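Local coordinates for protein transcriptional regulator, MarR family (Neisseria meningitidis serogroup B, PDB 3G3Z) that probably binds DNA as a dimeric, MarR-type winged helix-turn-helix transcription factor that regulates gene expression, at residues L29-F34 against E53-P58; Y38-E43 against R87-T92; Q72-W77 against T92-A97. All coordinates share one frame; numbering follows the deposited sequence.

Contact 1: residues L29-F34 against E53-P58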
loop_
_atom_site.group_PDB
_atom_site.type_symbol
_atom_site.label_atom_id
_atom_site.label_comp_id
_atom_site.label_asym_id
_atom_site.label_seq_id
_atom_site.Cartn_x
_atom_site.Cartn_y
_atom_site.Cartn_z
ATOM N N LEU A 29 -16.706 3.991 -1.274
ATOM C CA LEU A 29 -15.803 5.032 -1.746
ATOM C C LEU A 29 -14.505 4.428 -2.274
ATOM O O LEU A 29 -14.392 3.214 -2.470
ATOM C CB LEU A 29 -15.541 6.068 -0.624
ATOM C CG LEU A 29 -16.755 6.906 -0.200
ATOM C CD1 LEU A 29 -16.554 7.533 1.170
ATOM C CD2 LEU A 29 -17.085 7.985 -1.235
ATOM N N ASN A 30 -13.538 5.291 -2.545
ATOM C CA ASN A 30 -12.211 4.829 -2.892
ATOM C C ASN A 30 -11.182 5.694 -2.173
ATOM O O ASN A 30 -11.542 6.696 -1.522
ATOM C CB ASN A 30 -12.005 4.781 -4.411
ATOM C CG ASN A 30 -12.096 6.145 -5.069
ATOM O OD1 ASN A 30 -11.933 7.180 -4.423
ATOM N ND2 ASN A 30 -12.350 6.150 -6.370
ATOM N N TYR A 31 -9.920 5.288 -2.275
ATOM C CA TYR A 31 -8.830 5.923 -1.548
ATOM C C TYR A 31 -8.732 7.408 -1.869
ATOM O O TYR A 31 -8.638 8.231 -0.970
ATOM C CB TYR A 31 -7.511 5.205 -1.864
ATOM C CG TYR A 31 -6.333 5.713 -1.078
ATOM C CD1 TYR A 31 -5.481 6.680 -1.617
ATOM C CD2 TYR A 31 -6.067 5.235 0.200
ATOM C CE1 TYR A 31 -4.408 7.171 -0.899
ATOM C CE2 TYR A 31 -4.987 5.716 0.931
ATOM C CZ TYR A 31 -4.150 6.676 0.360
ATOM O OH TYR A 31 -3.073 7.157 1.056
ATOM N N ASN A 32 -8.770 7.741 -3.155
ATOM C CA ASN A 32 -8.658 9.130 -3.593
ATOM C C ASN A 32 -9.758 10.033 -3.016
ATOM O O ASN A 32 -9.475 11.128 -2.560
ATOM C CB ASN A 32 -8.638 9.205 -5.131
ATOM C CG ASN A 32 -7.503 8.399 -5.746
ATOM O OD1 ASN A 32 -7.549 8.035 -6.929
ATOM N ND2 ASN A 32 -6.471 8.130 -4.957
ATOM N N LEU A 33 -11.006 9.569 -3.042
ATOM C CA LEU A 33 -12.135 10.313 -2.476
ATOM C C LEU A 33 -12.039 10.427 -0.964
ATOM O O LEU A 33 -12.322 11.486 -0.381
ATOM C CB LEU A 33 -13.453 9.611 -2.835
ATOM C CG LEU A 33 -14.013 9.891 -4.222
ATOM C CD1 LEU A 33 -14.951 8.761 -4.641
ATOM C CD2 LEU A 33 -14.721 11.254 -4.233
ATOM N N PHE A 34 -11.672 9.316 -0.333
ATOM C CA PHE A 34 -11.466 9.256 1.110
ATOM C C PHE A 34 -10.429 10.266 1.563
ATOM O O PHE A 34 -10.641 11.002 2.538
ATOM C CB PHE A 34 -11.042 7.843 1.522
ATOM C CG PHE A 34 -10.804 7.699 2.986
ATOM C CD1 PHE A 34 -11.878 7.575 3.868
ATOM C CD2 PHE A 34 -9.513 7.710 3.495
ATOM C CE1 PHE A 34 -11.667 7.456 5.240
ATOM C CE2 PHE A 34 -9.295 7.588 4.871
ATOM C CZ PHE A 34 -10.373 7.461 5.735
ATOM N N GLU A 53 0.033 15.345 0.042
ATOM C CA GLU A 53 1.191 14.938 0.842
ATOM C C GLU A 53 0.833 13.962 1.977
ATOM O O GLU A 53 1.479 12.921 2.130
ATOM C CB GLU A 53 1.994 16.161 1.322
ATOM C CG GLU A 53 3.200 16.438 0.406
ATOM C CD GLU A 53 3.567 17.917 0.239
ATOM O OE1 GLU A 53 3.517 18.677 1.233
ATOM O OE2 GLU A 53 3.939 18.310 -0.897
ATOM N N LYS A 54 -0.220 14.276 2.725
ATOM C CA LYS A 54 -0.705 13.406 3.790
ATOM C C LYS A 54 -1.004 11.972 3.315
ATOM O O LYS A 54 -0.614 11.010 3.971
ATOM C CB LYS A 54 -1.954 14.010 4.436
ATOM C CG LYS A 54 -2.457 13.249 5.654
ATOM C CD LYS A 54 -3.784 13.823 6.129
ATOM C CE LYS A 54 -4.473 12.924 7.163
ATOM N NZ LYS A 54 -3.941 13.120 8.543
ATOM N N TRP A 55 -1.690 11.833 2.180
ATOM C CA TRP A 55 -2.126 10.511 1.735
ATOM C C TRP A 55 -1.265 9.943 0.628
ATOM O O TRP A 55 -1.564 8.875 0.094
ATOM C CB TRP A 55 -3.616 10.504 1.382
ATOM C CG TRP A 55 -4.445 10.783 2.600
ATOM C CD1 TRP A 55 -4.997 11.975 2.959
ATOM C CD2 TRP A 55 -4.777 9.852 3.642
ATOM N NE1 TRP A 55 -5.669 11.846 4.158
ATOM C CE2 TRP A 55 -5.539 10.555 4.603
ATOM C CE3 TRP A 55 -4.496 8.494 3.858
ATOM C CZ2 TRP A 55 -6.036 9.940 5.773
ATOM C CZ3 TRP A 55 -4.987 7.882 5.019
ATOM C CH2 TRP A 55 -5.754 8.608 5.958
ATOM N N SER A 56 -0.172 10.642 0.324
ATOM C CA SER A 56 0.835 10.173 -0.638
ATOM C C SER A 56 0.225 10.035 -2.040
ATOM O O SER A 56 0.408 9.021 -2.711
ATOM C CB SER A 56 1.488 8.860 -0.156
ATOM O OG SER A 56 2.248 9.078 1.032
ATOM N N LEU A 57 -0.523 11.060 -2.452
ATOM C CA LEU A 57 -1.143 11.103 -3.781
ATOM C C LEU A 57 -0.565 12.207 -4.672
ATOM O O LEU A 57 -0.240 13.285 -4.184
ATOM C CB LEU A 57 -2.657 11.300 -3.660
ATOM C CG LEU A 57 -3.449 10.136 -3.075
ATOM C CD1 LEU A 57 -4.881 10.575 -2.802
ATOM C CD2 LEU A 57 -3.403 8.921 -3.990
ATOM N N PRO A 58 -0.451 11.947 -5.984
ATOM C CA PRO A 58 0.025 12.989 -6.890
ATOM C C PRO A 58 -0.999 14.108 -7.082
ATOM O O PRO A 58 -2.206 13.883 -6.940
ATOM C CB PRO A 58 0.254 12.242 -8.199
ATOM C CG PRO A 58 -0.576 11.038 -8.109
ATOM C CD PRO A 58 -0.669 10.663 -6.678
#
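In the winged helix-turn-helix domain, Tyr31 and Phe34 at the start of helix 31-43 pack against Trp55 and Leu57, at the turn between helices 48-55 and 59-71, the helix-turn-helix pair itself. The Tyr31 hydroxyl donates to the backbone carbonyl of Trp55, with OH 2.5 Å from O, a hydrogen bond whose very short length is doubtful. Tyr31 CG stands anti to the backbone N (chi1 -175°), and the ring meets Trp55 O and Leu57 CD2 with its edge. Its plane makes an angle of 83° with the indole, and Tyr31 OH lies 3.4 Å from Trp55 CE3, at the indole edge. Phe34 completes the aromatic cluster with a T-shaped contact: its edge is directed at the indole, and CE2 comes within 3.8 Å of Trp55 CH2. The indole NE1 is hydrogen-bonded to Thr39 OG1 on helix 31-43, and helix 5-25 packs on Tyr31 and Phe34. Past Trp55 the chain reverses at Ser56 in a Schellman motif, after which Leu57 turns back toward helix 31-43. Leu57 CD2 touches Tyr31 CE1 at 3.7 Å, while the Asn32 amide lies against the same methyl, its ND2 3.3 Å from Leu57 CD2.

Contact 2: residues Y38-E43 against R87-T92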
loop_
_atom_site.group_PDB
_atom_site.type_symbol
_atom_site.label_atom_id
_atom_site.label_comp_id
_atom_site.label_asym_id
_atom_site.label_seq_id
_atom_site.Cartn_x
_atom_site.Cartn_y
_atom_site.Cartn_z
ATOM N N TYR A 38 -12.219 12.671 4.043
ATOM C CA TYR A 38 -11.860 12.392 5.423
ATOM C C TYR A 38 -10.900 13.419 6.026
ATOM O O TYR A 38 -11.059 13.789 7.195
ATOM C CB TYR A 38 -11.321 10.980 5.574
ATOM C CG TYR A 38 -11.167 10.550 7.006
ATOM C CD1 TYR A 38 -12.279 10.170 7.769
ATOM C CD2 TYR A 38 -9.908 10.526 7.612
ATOM C CE1 TYR A 38 -12.133 9.777 9.099
ATOM C CE2 TYR A 38 -9.754 10.132 8.940
ATOM C CZ TYR A 38 -10.864 9.755 9.674
ATOM O OH TYR A 38 -10.704 9.371 10.985
ATOM N N THR A 39 -9.926 13.888 5.240
ATOM C CA THR A 39 -9.034 14.971 5.695
ATOM C C THR A 39 -9.843 16.228 6.033
ATOM O O THR A 39 -9.647 16.847 7.083
ATOM C CB THR A 39 -7.918 15.313 4.655
ATOM O OG1 THR A 39 -7.225 14.119 4.273
ATOM C CG2 THR A 39 -6.908 16.279 5.236
ATOM N N LEU A 40 -10.769 16.584 5.155
ATOM C CA LEU A 40 -11.533 17.813 5.335
ATOM C C LEU A 40 -12.508 17.727 6.504
ATOM O O LEU A 40 -12.745 18.719 7.190
ATOM C CB LEU A 40 -12.250 18.207 4.040
ATOM C CG LEU A 40 -11.381 18.664 2.860
ATOM C CD1 LEU A 40 -12.252 19.093 1.690
ATOM C CD2 LEU A 40 -10.430 19.793 3.251
ATOM N N ALA A 41 -13.058 16.538 6.729
ATOM C CA ALA A 41 -14.032 16.326 7.799
ATOM C C ALA A 41 -13.399 16.312 9.191
ATOM O O ALA A 41 -14.038 16.705 10.170
ATOM C CB ALA A 41 -14.818 15.043 7.556
ATOM N N THR A 42 -12.142 15.884 9.264
ATOM C CA THR A 42 -11.459 15.685 10.541
ATOM C C THR A 42 -10.403 16.748 10.854
ATOM O O THR A 42 -10.022 16.909 12.011
ATOM C CB THR A 42 -10.782 14.298 10.593
ATOM O OG1 THR A 42 -9.879 14.178 9.488
ATOM C CG2 THR A 42 -11.822 13.169 10.525
ATOM N N GLU A 43 -9.911 17.453 9.833
ATOM C CA GLU A 43 -8.887 18.483 10.051
ATOM C C GLU A 43 -9.409 19.877 9.763
ATOM O O GLU A 43 -8.796 20.869 10.161
ATOM C CB GLU A 43 -7.632 18.224 9.210
ATOM C CG GLU A 43 -6.931 16.923 9.548
ATOM C CD GLU A 43 -5.540 16.806 8.948
ATOM O OE1 GLU A 43 -4.787 15.909 9.392
ATOM O OE2 GLU A 43 -5.191 17.604 8.045
ATOM N N ARG A 87 -5.216 27.112 -2.913
ATOM C CA ARG A 87 -6.212 27.794 -2.088
ATOM C C ARG A 87 -6.930 26.807 -1.154
ATOM O O ARG A 87 -7.071 25.626 -1.477
ATOM C CB ARG A 87 -7.192 28.554 -2.989
ATOM C CG ARG A 87 -8.046 29.596 -2.290
ATOM C CD ARG A 87 -8.083 30.954 -3.024
ATOM N NE ARG A 87 -7.985 30.872 -4.487
ATOM C CZ ARG A 87 -8.993 30.595 -5.316
ATOM N NH1 ARG A 87 -10.212 30.345 -4.850
ATOM N NH2 ARG A 87 -8.777 30.557 -6.625
ATOM N N LEU A 88 -7.365 27.300 0.006
ATOM C CA LEU A 88 -7.957 26.457 1.046
ATOM C C LEU A 88 -9.248 25.783 0.612
ATOM O O LEU A 88 -10.163 26.422 0.086
ATOM C CB LEU A 88 -8.211 27.253 2.333
ATOM C CG LEU A 88 -7.065 27.448 3.323
ATOM C CD1 LEU A 88 -7.400 28.575 4.303
ATOM C CD2 LEU A 88 -6.735 26.151 4.068
ATOM N N LEU A 89 -9.304 24.483 0.860
ATOM C CA LEU A 89 -10.446 23.661 0.510
ATOM C C LEU A 89 -11.289 23.410 1.764
ATOM O O LEU A 89 -10.760 23.159 2.845
ATOM C CB LEU A 89 -9.943 22.347 -0.079
ATOM C CG LEU A 89 -10.671 21.567 -1.162
ATOM C CD1 LEU A 89 -11.155 22.448 -2.303
ATOM C CD2 LEU A 89 -9.708 20.506 -1.680
ATOM N N SER A 90 -12.603 23.474 1.597
ATOM C CA SER A 90 -13.545 23.358 2.696
ATOM C C SER A 90 -14.694 22.420 2.309
ATOM O O SER A 90 -15.090 22.360 1.147
ATOM C CB SER A 90 -14.069 24.758 3.032
ATOM O OG SER A 90 -15.160 24.720 3.924
ATOM N N LEU A 91 -15.210 21.671 3.277
ATOM C CA LEU A 91 -16.486 20.973 3.108
ATOM C C LEU A 91 -17.630 21.983 3.145
ATOM O O LEU A 91 -17.670 22.859 4.016
ATOM C CB LEU A 91 -16.695 19.955 4.224
ATOM C CG LEU A 91 -16.573 18.431 4.059
ATOM C CD1 LEU A 91 -15.718 17.944 2.884
ATOM C CD2 LEU A 91 -16.080 17.845 5.369
ATOM N N THR A 92 -18.554 21.860 2.199
ATOM C CA THR A 92 -19.780 22.640 2.235
ATOM C C THR A 92 -20.693 22.090 3.327
ATOM O O THR A 92 -20.383 21.074 3.955
ATOM C CB THR A 92 -20.518 22.557 0.902
ATOM O OG1 THR A 92 -20.862 21.192 0.647
ATOM C CG2 THR A 92 -19.645 23.097 -0.232
#
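Leu89 of strand 89-91 meets Leu40 of helix 31-43 with both its backbone and its side chain. Leu40 CD2 lies 3.4 Å from Leu89 O, and the other methyl, Leu40 CD1, comes within 4.1 Å of Leu89 CG, the two side chains crossing at about a right angle. Ser90 points away from the helix, and its OG donates to Leu91 O from above the carbonyl plane, with 3.1 Å between OG and O. This strand is the second of the wing hairpin in the winged helix fold, paired antiparallel with strand 75-77; the backbone of Leu89 is also bonded to that of Arg46, as in winged-helix domains where a short segment ahead of the helix-turn-helix pairs with the wing hairpin. Residues 38-43 pass residues 89-91 with a crossing angle of -78°, the axes of these short segments 8.0 Å apart at their closest. Leu91 turns toward the helix again and spreads its two methyls over it. CD1 packs on Leu40 CB at 3.7 Å, whereas CD2 sits 3.5 Å from Ala41 CA and also touches Ala41 CB. Ala99 and Thr103 of helix 93-117 also touch Ala41.

Contact 3: residues Q72-W77 against T92-A97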
loop_
_atom_site.group_PDB
_atom_site.type_symbol
_atom_site.label_atom_id
_atom_site.label_comp_id
_atom_site.label_asym_id
_atom_site.label_seq_id
_atom_site.Cartn_x
_atom_site.Cartn_y
_atom_site.Cartn_z
ATOM N N GLN A 72 -20.358 18.262 -7.329
ATOM C CA GLN A 72 -21.454 17.658 -6.579
ATOM C C GLN A 72 -21.896 18.540 -5.426
ATOM O O GLN A 72 -22.772 18.157 -4.645
ATOM C CB GLN A 72 -21.069 16.268 -6.100
ATOM C CG GLN A 72 -21.139 15.232 -7.209
ATOM C CD GLN A 72 -21.407 13.846 -6.668
ATOM O OE1 GLN A 72 -22.477 13.272 -6.893
ATOM N NE2 GLN A 72 -20.449 13.309 -5.928
ATOM N N GLY A 73 -21.293 19.723 -5.332
ATOM C CA GLY A 73 -21.584 20.682 -4.267
ATOM C C GLY A 73 -21.133 20.254 -2.874
ATOM O O GLY A 73 -21.596 20.799 -1.876
ATOM N N LEU A 74 -20.216 19.291 -2.800
ATOM C CA LEU A 74 -19.805 18.725 -1.514
ATOM C C LEU A 74 -18.617 19.437 -0.870
ATOM O O LEU A 74 -18.431 19.365 0.350
ATOM C CB LEU A 74 -19.525 17.225 -1.662
ATOM C CG LEU A 74 -20.730 16.401 -2.120
ATOM C CD1 LEU A 74 -20.326 14.972 -2.481
ATOM C CD2 LEU A 74 -21.847 16.430 -1.057
ATOM N N ILE A 75 -17.816 20.113 -1.696
ATOM C CA ILE A 75 -16.661 20.888 -1.237
ATOM C C ILE A 75 -16.637 22.278 -1.884
ATOM O O ILE A 75 -17.434 22.562 -2.777
ATOM C CB ILE A 75 -15.318 20.153 -1.517
ATOM C CG1 ILE A 75 -15.108 19.962 -3.021
ATOM C CG2 ILE A 75 -15.242 18.820 -0.748
ATOM C CD1 ILE A 75 -13.715 19.524 -3.404
ATOM N N GLU A 76 -15.712 23.131 -1.439
ATOM C CA GLU A 76 -15.560 24.474 -1.993
ATOM C C GLU A 76 -14.176 25.066 -1.721
ATOM O O GLU A 76 -13.587 24.844 -0.661
ATOM C CB GLU A 76 -16.636 25.403 -1.425
ATOM C CG GLU A 76 -16.512 25.643 0.080
ATOM C CD GLU A 76 -17.788 26.151 0.712
ATOM O OE1 GLU A 76 -18.684 26.611 -0.024
ATOM O OE2 GLU A 76 -17.894 26.085 1.953
ATOM N N TRP A 77 -13.660 25.814 -2.691
ATOM C CA TRP A 77 -12.476 26.637 -2.485
ATOM C C TRP A 77 -12.926 27.968 -1.913
ATOM O O TRP A 77 -13.975 28.490 -2.297
ATOM C CB TRP A 77 -11.755 26.892 -3.810
ATOM C CG TRP A 77 -11.235 25.662 -4.467
ATOM C CD1 TRP A 77 -10.012 25.085 -4.274
ATOM C CD2 TRP A 77 -11.915 24.848 -5.430
ATOM N NE1 TRP A 77 -9.885 23.962 -5.059
ATOM C CE2 TRP A 77 -11.040 23.791 -5.778
ATOM C CE3 TRP A 77 -13.179 24.907 -6.035
ATOM C CZ2 TRP A 77 -11.389 22.798 -6.704
ATOM C CZ3 TRP A 77 -13.524 23.921 -6.957
ATOM C CH2 TRP A 77 -12.632 22.880 -7.280
ATOM N N THR A 92 -18.554 21.860 2.199
ATOM C CA THR A 92 -19.780 22.640 2.235
ATOM C C THR A 92 -20.693 22.090 3.327
ATOM O O THR A 92 -20.383 21.074 3.955
ATOM C CB THR A 92 -20.518 22.557 0.902
ATOM O OG1 THR A 92 -20.862 21.192 0.647
ATOM C CG2 THR A 92 -19.645 23.097 -0.232
ATOM N N GLU A 93 -21.825 22.747 3.547
ATOM C CA GLU A 93 -22.816 22.210 4.474
ATOM C C GLU A 93 -23.302 20.824 4.043
ATOM O O GLU A 93 -23.350 19.897 4.858
ATOM C CB GLU A 93 -23.987 23.182 4.676
ATOM C CG GLU A 93 -23.705 24.291 5.699
ATOM C CD GLU A 93 -22.972 23.792 6.957
ATOM O OE1 GLU A 93 -23.449 22.834 7.614
ATOM O OE2 GLU A 93 -21.910 24.367 7.287
ATOM N N THR A 94 -23.636 20.678 2.762
ATOM C CA THR A 94 -24.040 19.371 2.233
ATOM C C THR A 94 -22.907 18.347 2.340
ATOM O O THR A 94 -23.163 17.167 2.562
ATOM C CB THR A 94 -24.546 19.461 0.777
ATOM O OG1 THR A 94 -23.473 19.860 -0.082
ATOM C CG2 THR A 94 -25.699 20.470 0.667
ATOM N N GLY A 95 -21.662 18.810 2.201
ATOM C CA GLY A 95 -20.475 17.963 2.378
ATOM C C GLY A 95 -20.290 17.417 3.786
ATOM O O GLY A 95 -19.860 16.273 3.967
ATOM N N LYS A 96 -20.619 18.230 4.786
ATOM C CA LYS A 96 -20.467 17.840 6.186
ATOM C C LYS A 96 -21.465 16.756 6.577
ATOM O O LYS A 96 -21.085 15.767 7.194
ATOM C CB LYS A 96 -20.594 19.061 7.101
ATOM C CG LYS A 96 -19.486 20.066 6.886
ATOM C CD LYS A 96 -19.746 21.367 7.601
ATOM C CE LYS A 96 -18.641 22.337 7.265
ATOM N NZ LYS A 96 -18.635 23.497 8.184
ATOM N N ALA A 97 -22.735 16.949 6.213
ATOM C CA ALA A 97 -23.743 15.904 6.355
ATOM C C ALA A 97 -23.319 14.635 5.585
ATOM O O ALA A 97 -23.385 13.526 6.115
ATOM C CB ALA A 97 -25.104 16.415 5.871
HETATM O O HOH W 1 -24.445 18.675 -2.528
#
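Thr92 OG1 donates to Gly73 O (2.7 Å between the oxygens) and at the same time accepts from Gly95 N at 3.0 Å. The second bond makes Thr92 the N-cap of helix 93-117; the first ties that cap to the turn that ends helix 59-71. OG1 sits between the backbone N and the carbonyl carbon (chi1 61°), where it faces Gly73 and Gly95 together. The Thr92 backbone adds a third bond: its N donates to Leu74 O at 3.1 Å with an angle of 159° at the hydrogen. The same carbonyl receives a CA-H...O contact, Gly95 CA lying 3.2 Å from Leu74 O. A CB on Gly95 would clash with Leu74 O, so the lack of a side chain lets the backbones come this close, Gly95 CA being 4.0 Å from Leu74 CA. Gly73, with positive phi, closes helix 59-71 in a Schellman motif and directs its carbonyl at the new helix start.

A water bridges the two segments, donating to Gln72 O at 2.7 Å and bonded to Thr94 OG1 at 2.9 Å. Beyond these polar links, Leu74 CD2 rests against Thr94, reaching its OG1 and its backbone O. The Thr92 methyl meets Ile75 O and, from another direction, the carboxylate end of Glu76, whose OE1 lies 3.6 Å from Thr92 CG2. Glu93 and Lys96, whose CB atoms point away from residues 72-77, form a salt bridge with each other.

The contact thus fastens the start of helix 93-117 to the connection from helix 59-71, the recognition helix by analogy with other MarR proteins, into wing strand 75-77. Leu74 and Ile75 touch Leu69 of helix 59-71, and Glu76 pairs through its backbone with Ser90 of strand 89-91.

How the contacts relate
From the N terminus, contact 1 closes the first loop, bringing the end of helix 48-55 back to the start of helix 31-43. Contact 2 opens from the same helix 31-43 before that loop is closed, so the two cross; Lys54 joins them through a salt bridge to Glu43. Contact 3 opens at 72-77, within the span of contact 2, and closes beyond it at 92-97, so these two also cross, sharing Thr92 and the hairpin of strands 75-77 and 89-91. Contacts 1 and 3 follow in series, about 18 Å apart between centres. Together the three contacts link the helix-turn-helix, the wing and helix 93-117; contacts 1 and 2 also touch the second subunit.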